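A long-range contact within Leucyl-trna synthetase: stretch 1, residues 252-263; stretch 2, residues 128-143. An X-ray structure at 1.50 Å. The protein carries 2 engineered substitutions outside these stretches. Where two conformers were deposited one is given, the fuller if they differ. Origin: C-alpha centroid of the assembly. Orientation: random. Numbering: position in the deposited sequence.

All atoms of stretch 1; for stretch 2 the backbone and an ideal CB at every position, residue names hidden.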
# COMPACT_ATOMS: atom_id res chain seq x y z
N THR A 252 2.42 -3.97 6.66
CA THR A 252 2.85 -2.59 6.43
C THR A 252 1.77 -1.50 6.58
O THR A 252 2.13 -0.30 6.51
CB THR A 252 3.32 -2.43 4.95
OG1 THR A 252 2.26 -2.82 4.09
CG2 THR A 252 4.49 -3.33 4.67
N GLY A 253 0.51 -1.90 6.74
CA GLY A 253 -0.56 -1.00 7.09
C GLY A 253 -0.97 -0.24 5.80
O GLY A 253 -1.65 0.76 5.94
N ILE A 254 -0.65 -0.79 4.65
CA ILE A 254 -1.10 -0.20 3.33
C ILE A 254 -1.65 -1.39 2.57
O ILE A 254 -0.96 -2.42 2.44
CB ILE A 254 0.08 0.39 2.58
CG1 ILE A 254 0.69 1.50 3.42
CG2 ILE A 254 -0.44 0.96 1.22
CD1 ILE A 254 2.14 1.84 3.18
N VAL A 255 -2.87 -1.28 2.08
CA VAL A 255 -3.43 -2.35 1.33
C VAL A 255 -4.00 -1.95 -0.04
O VAL A 255 -4.62 -0.91 -0.15
CB VAL A 255 -4.49 -3.10 2.14
CG1 VAL A 255 -3.86 -3.70 3.41
CG2 VAL A 255 -5.63 -2.24 2.51
N PRO A 256 -3.81 -2.81 -1.02
CA PRO A 256 -4.46 -2.62 -2.32
C PRO A 256 -5.94 -2.73 -2.16
O PRO A 256 -6.43 -3.62 -1.43
CB PRO A 256 -3.89 -3.72 -3.21
CG PRO A 256 -2.97 -4.53 -2.35
CD PRO A 256 -2.94 -4.01 -0.98
N CYS A 257 -6.72 -1.84 -2.79
CA CYS A 257 -8.14 -1.92 -2.86
C CYS A 257 -8.45 -2.71 -4.13
O CYS A 257 -8.07 -2.27 -5.23
CB CYS A 257 -8.78 -0.52 -2.95
SG CYS A 257 -10.55 -0.58 -3.18
N VAL A 258 -9.09 -3.88 -4.00
CA VAL A 258 -9.65 -4.59 -5.12
C VAL A 258 -11.12 -4.79 -4.86
O VAL A 258 -11.53 -5.85 -4.38
CB VAL A 258 -8.98 -5.95 -5.43
CG1 VAL A 258 -9.50 -6.56 -6.74
CG2 VAL A 258 -7.50 -5.80 -5.48
N SER A 259 -11.94 -3.80 -5.20
CA SER A 259 -13.32 -3.78 -4.76
C SER A 259 -14.21 -4.85 -5.38
O SER A 259 -15.22 -5.24 -4.79
CB SER A 259 -13.94 -2.40 -4.87
OG SER A 259 -13.87 -1.98 -6.22
N SER A 260 -13.80 -5.39 -6.52
CA SER A 260 -14.53 -6.47 -7.16
C SER A 260 -14.44 -7.76 -6.38
O SER A 260 -15.39 -8.49 -6.40
CB SER A 260 -14.00 -6.74 -8.57
OG SER A 260 -12.61 -6.90 -8.60
N ASP A 261 -13.27 -8.01 -5.79
CA ASP A 261 -12.94 -9.35 -5.28
C ASP A 261 -12.80 -9.44 -3.78
O ASP A 261 -12.54 -10.59 -3.25
CB ASP A 261 -11.64 -9.77 -5.90
CG ASP A 261 -11.76 -9.95 -7.42
OD1 ASP A 261 -12.86 -10.30 -7.92
OD2 ASP A 261 -10.72 -9.83 -8.09
N SER A 262 -13.02 -8.35 -3.08
CA SER A 262 -12.92 -8.30 -1.63
C SER A 262 -14.10 -7.55 -1.06
O SER A 262 -14.38 -6.42 -1.46
CB SER A 262 -11.63 -7.64 -1.19
OG SER A 262 -11.73 -7.13 0.13
N THR A 263 -14.82 -8.17 -0.13
CA THR A 263 -16.00 -7.56 0.47
C THR A 263 -15.64 -6.37 1.35
O THR A 263 -16.39 -5.39 1.38
CB THR A 263 -16.86 -8.58 1.22
OG1 THR A 263 -17.29 -9.56 0.28
CG2 THR A 263 -18.06 -7.93 1.84
N UNK A 128 -2.91 -10.71 0.95
CA UNK A 128 -2.95 -12.17 0.96
C UNK A 128 -3.53 -12.75 -0.30
O UNK A 128 -3.58 -13.95 -0.47
CB UNK A 128 -3.76 -12.67 2.16
N UNK A 129 -3.92 -11.88 -1.27
CA UNK A 129 -4.49 -12.34 -2.48
C UNK A 129 -3.78 -11.67 -3.67
O UNK A 129 -4.41 -10.87 -4.41
CB UNK A 129 -6.00 -12.07 -2.49
N UNK A 130 -2.49 -11.96 -3.87
CA UNK A 130 -1.73 -11.30 -4.97
C UNK A 130 -2.29 -11.51 -6.35
O UNK A 130 -2.11 -10.61 -7.19
CB UNK A 130 -0.28 -11.80 -4.97
N UNK A 131 -3.00 -12.60 -6.58
CA UNK A 131 -3.63 -12.93 -7.86
C UNK A 131 -4.71 -11.90 -8.29
O UNK A 131 -5.20 -11.98 -9.41
CB UNK A 131 -4.26 -14.32 -7.77
N UNK A 132 -5.16 -11.09 -7.35
CA UNK A 132 -6.18 -10.05 -7.59
C UNK A 132 -5.55 -8.71 -7.93
O UNK A 132 -6.31 -7.78 -8.18
CB UNK A 132 -7.08 -9.89 -6.36
N UNK A 133 -4.23 -8.59 -7.97
CA UNK A 133 -3.58 -7.28 -8.12
C UNK A 133 -3.98 -6.59 -9.44
O UNK A 133 -3.99 -5.31 -9.52
CB UNK A 133 -2.06 -7.44 -8.06
N UNK A 134 -4.26 -7.37 -10.48
CA UNK A 134 -4.69 -6.70 -11.79
C UNK A 134 -5.92 -5.84 -11.57
O UNK A 134 -6.07 -4.79 -12.30
CB UNK A 134 -5.00 -7.74 -12.87
N UNK A 135 -6.82 -6.22 -10.67
CA UNK A 135 -8.05 -5.48 -10.40
C UNK A 135 -7.96 -4.31 -9.45
O UNK A 135 -8.97 -3.77 -9.07
CB UNK A 135 -9.09 -6.45 -9.85
N UNK A 136 -6.76 -3.96 -8.99
CA UNK A 136 -6.60 -2.92 -8.00
C UNK A 136 -7.13 -1.58 -8.55
O UNK A 136 -6.69 -1.21 -9.64
CB UNK A 136 -5.13 -2.80 -7.59
N UNK A 137 -8.03 -0.97 -7.84
CA UNK A 137 -8.59 0.38 -8.26
C UNK A 137 -8.22 1.54 -7.38
O UNK A 137 -8.29 2.72 -7.79
CB UNK A 137 -10.12 0.32 -8.31
N UNK A 138 -7.79 1.29 -6.14
CA UNK A 138 -7.36 2.26 -5.19
C UNK A 138 -6.27 1.67 -4.30
O UNK A 138 -5.92 0.47 -4.47
CB UNK A 138 -8.55 2.75 -4.36
N UNK A 139 -5.70 2.52 -3.48
CA UNK A 139 -4.75 2.12 -2.45
C UNK A 139 -5.29 2.62 -1.13
O UNK A 139 -5.59 3.77 -0.96
CB UNK A 139 -3.35 2.66 -2.72
N UNK A 140 -5.43 1.74 -0.14
CA UNK A 140 -5.93 2.16 1.15
C UNK A 140 -4.82 2.34 2.19
O UNK A 140 -3.81 1.59 2.21
CB UNK A 140 -6.95 1.14 1.66
N UNK A 141 -5.02 3.36 3.02
CA UNK A 141 -4.12 3.73 4.11
C UNK A 141 -4.94 4.12 5.32
O UNK A 141 -6.10 4.50 5.20
CB UNK A 141 -3.19 4.87 3.70
N UNK A 142 -4.37 3.92 6.52
CA UNK A 142 -5.09 4.36 7.69
C UNK A 142 -4.84 5.84 7.91
O UNK A 142 -3.72 6.21 8.17
CB UNK A 142 -4.68 3.55 8.92
N UNK A 143 -5.89 6.69 7.76
CA UNK A 143 -5.65 8.16 7.77
C UNK A 143 -5.22 8.71 9.15
O UNK A 143 -4.59 9.75 9.24
CB UNK A 143 -6.92 8.89 7.32

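Position 128 has nothing of stretch 1 near its CB, so the contact leaves it free; it is Leu-128. At 129 the CB points toward stretch 1 but touches nothing. Only a long side chain could cross, and the backbone carbonyl of Asp-261 would suit a donor. Lys-129 is extended, and its NZ makes a weak hydrogen bond to Asp-261 O, 2.9 Å.

Positions 130, 131, 133 and 134 offer no clue from stretch 1. They are Pro-130, Glu-131, Ala-133 and Tyr-134.

Position 132 has its CB 4.1 Å from Val-258 CG1 and 4.0 Å from Asp-261 OD2. A small or mid-sized side chain would suit. Thr-132 packs its OG1 3.7 Å from Val-258 CG2, and the same OG1 donates to Lys-129 O at 2.7 Å.

At 135 an ideal CB would lie 3.1 Å from Val-258 CG1, which is tight. Glycine is the natural fit, and Gly-135 is found.

At 136 the CB points sideways, near Pro-256 and Val-258. A flexible chain of medium length could lie along the proline. Gln-136 does so, with its CD 3.5 Å from Pro-256 CB. Its NE2 donates to the O of residue 138 at 2.8 Å.

At 137 the backbone N donates to Cys-257 O at 2.9 Å. The CB is 4.9 Å from Ser-259 OG, so a short polar side chain, such as Asn or Asp, could reach the serine. In Asn-137, ND2 donates to Ser-259 OG at 2.9 Å, and OD1 accepts a weak bond from Ser-259 N at 3.5 Å. One amide thus serves the hydroxyl and the backbone N of Ser-259.

Positions 138 to 141 form a strand antiparallel to 254-257, so side chains alternate between faces. At 138 the CB is 3.6 Å from Cys-257 CB. Many residues would fit, including large ones that turn outward. Tyr-138 leads its end away, with Cys-257 SG at its ring edge. Its backbone O accepts from Cys-257 N at 3.0 Å.

Position 139 is on the face of Ile-254 and Pro-256. Beta-branched residues would suit. Thr-139 sets its CG2 3.8 Å from Ile-254 CG2.

Position 140 shares the face of Val-255 and Cys-257, which favours an apolar or aromatic residue. Phe-140 lays one ring face over Cys-257 CB, with CE2 3.3 Å from that atom. Its backbone pairs twice with Val-255: Phe-140 N to Val-255 O, 2.8 Å, and Val-255 N to Phe-140 O, 3.0 Å.

At 141 an aliphatic fits beside Ile-254. Ile-141 meets it loosely, CG1 to CG1 at 4.5 Å.

Positions 142 and 143 are little constrained; they are Asn-142 and Pro-143.

Stretch 2 128-143: LKPETAYGQNYTFINP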
# COMPACT_ATOMS: atom_id res chain seq x y z
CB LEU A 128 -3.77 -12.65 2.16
CG LEU A 128 -3.18 -12.24 3.51
CD1 LEU A 128 -4.18 -12.47 4.63
CD2 LEU A 128 -1.87 -12.94 3.72
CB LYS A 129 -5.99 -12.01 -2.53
CG LYS A 129 -6.91 -12.36 -1.39
CD LYS A 129 -8.33 -11.98 -1.85
CE LYS A 129 -9.33 -11.82 -0.73
NZ LYS A 129 -10.73 -11.66 -1.22
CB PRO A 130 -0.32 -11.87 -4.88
CG PRO A 130 -0.52 -13.18 -4.08
CD PRO A 130 -1.64 -12.92 -3.13
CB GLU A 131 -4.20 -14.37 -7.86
CG GLU A 131 -5.41 -14.62 -6.96
CD GLU A 131 -5.12 -14.69 -5.44
OE1 GLU A 131 -3.94 -14.67 -5.00
OE2 GLU A 131 -6.12 -14.76 -4.67
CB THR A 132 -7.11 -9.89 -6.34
OG1 THR A 132 -6.41 -9.28 -5.24
CG2 THR A 132 -7.73 -11.30 -5.91
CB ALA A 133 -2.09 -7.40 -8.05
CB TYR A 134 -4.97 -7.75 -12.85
CG TYR A 134 -5.48 -7.30 -14.19
CD1 TYR A 134 -4.60 -6.70 -15.07
CD2 TYR A 134 -6.75 -7.58 -14.59
CE1 TYR A 134 -5.03 -6.33 -16.35
CE2 TYR A 134 -7.21 -7.20 -15.87
CZ TYR A 134 -6.31 -6.61 -16.72
OH TYR A 134 -6.71 -6.24 -17.96
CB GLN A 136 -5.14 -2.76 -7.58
CG GLN A 136 -4.99 -1.83 -6.41
CD GLN A 136 -3.58 -1.62 -5.93
OE1 GLN A 136 -2.67 -2.32 -6.35
NE2 GLN A 136 -3.37 -0.58 -5.12
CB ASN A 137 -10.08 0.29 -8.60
CG ASN A 137 -10.95 -0.24 -7.48
OD1 ASN A 137 -10.47 -1.02 -6.62
ND2 ASN A 137 -12.23 0.08 -7.51
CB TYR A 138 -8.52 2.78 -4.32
CG TYR A 138 -9.53 3.51 -5.13
CD1 TYR A 138 -9.29 4.83 -5.43
CD2 TYR A 138 -10.65 2.90 -5.66
CE1 TYR A 138 -10.19 5.53 -6.21
CE2 TYR A 138 -11.58 3.60 -6.42
CZ TYR A 138 -11.30 4.93 -6.73
OH TYR A 138 -12.23 5.62 -7.56
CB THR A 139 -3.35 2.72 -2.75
OG1 THR A 139 -2.85 2.17 -3.97
CG2 THR A 139 -2.40 2.52 -1.58
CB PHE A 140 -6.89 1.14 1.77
CG PHE A 140 -8.21 0.97 1.08
CD1 PHE A 140 -9.10 2.05 0.92
CD2 PHE A 140 -8.64 -0.31 0.71
CE1 PHE A 140 -10.37 1.82 0.36
CE2 PHE A 140 -9.88 -0.52 0.17
CZ PHE A 140 -10.75 0.56 -0.03
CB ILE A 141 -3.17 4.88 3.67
CG1 ILE A 141 -1.94 4.98 4.52
CG2 ILE A 141 -3.89 6.21 3.62
CD1 ILE A 141 -0.83 5.84 3.95
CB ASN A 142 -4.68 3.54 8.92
CG ASN A 142 -5.54 3.83 10.14
OD1 ASN A 142 -5.96 4.95 10.40
ND2 ASN A 142 -5.80 2.79 10.92
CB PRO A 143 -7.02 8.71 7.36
CG PRO A 143 -8.00 7.69 7.86
CD PRO A 143 -7.32 6.38 7.63
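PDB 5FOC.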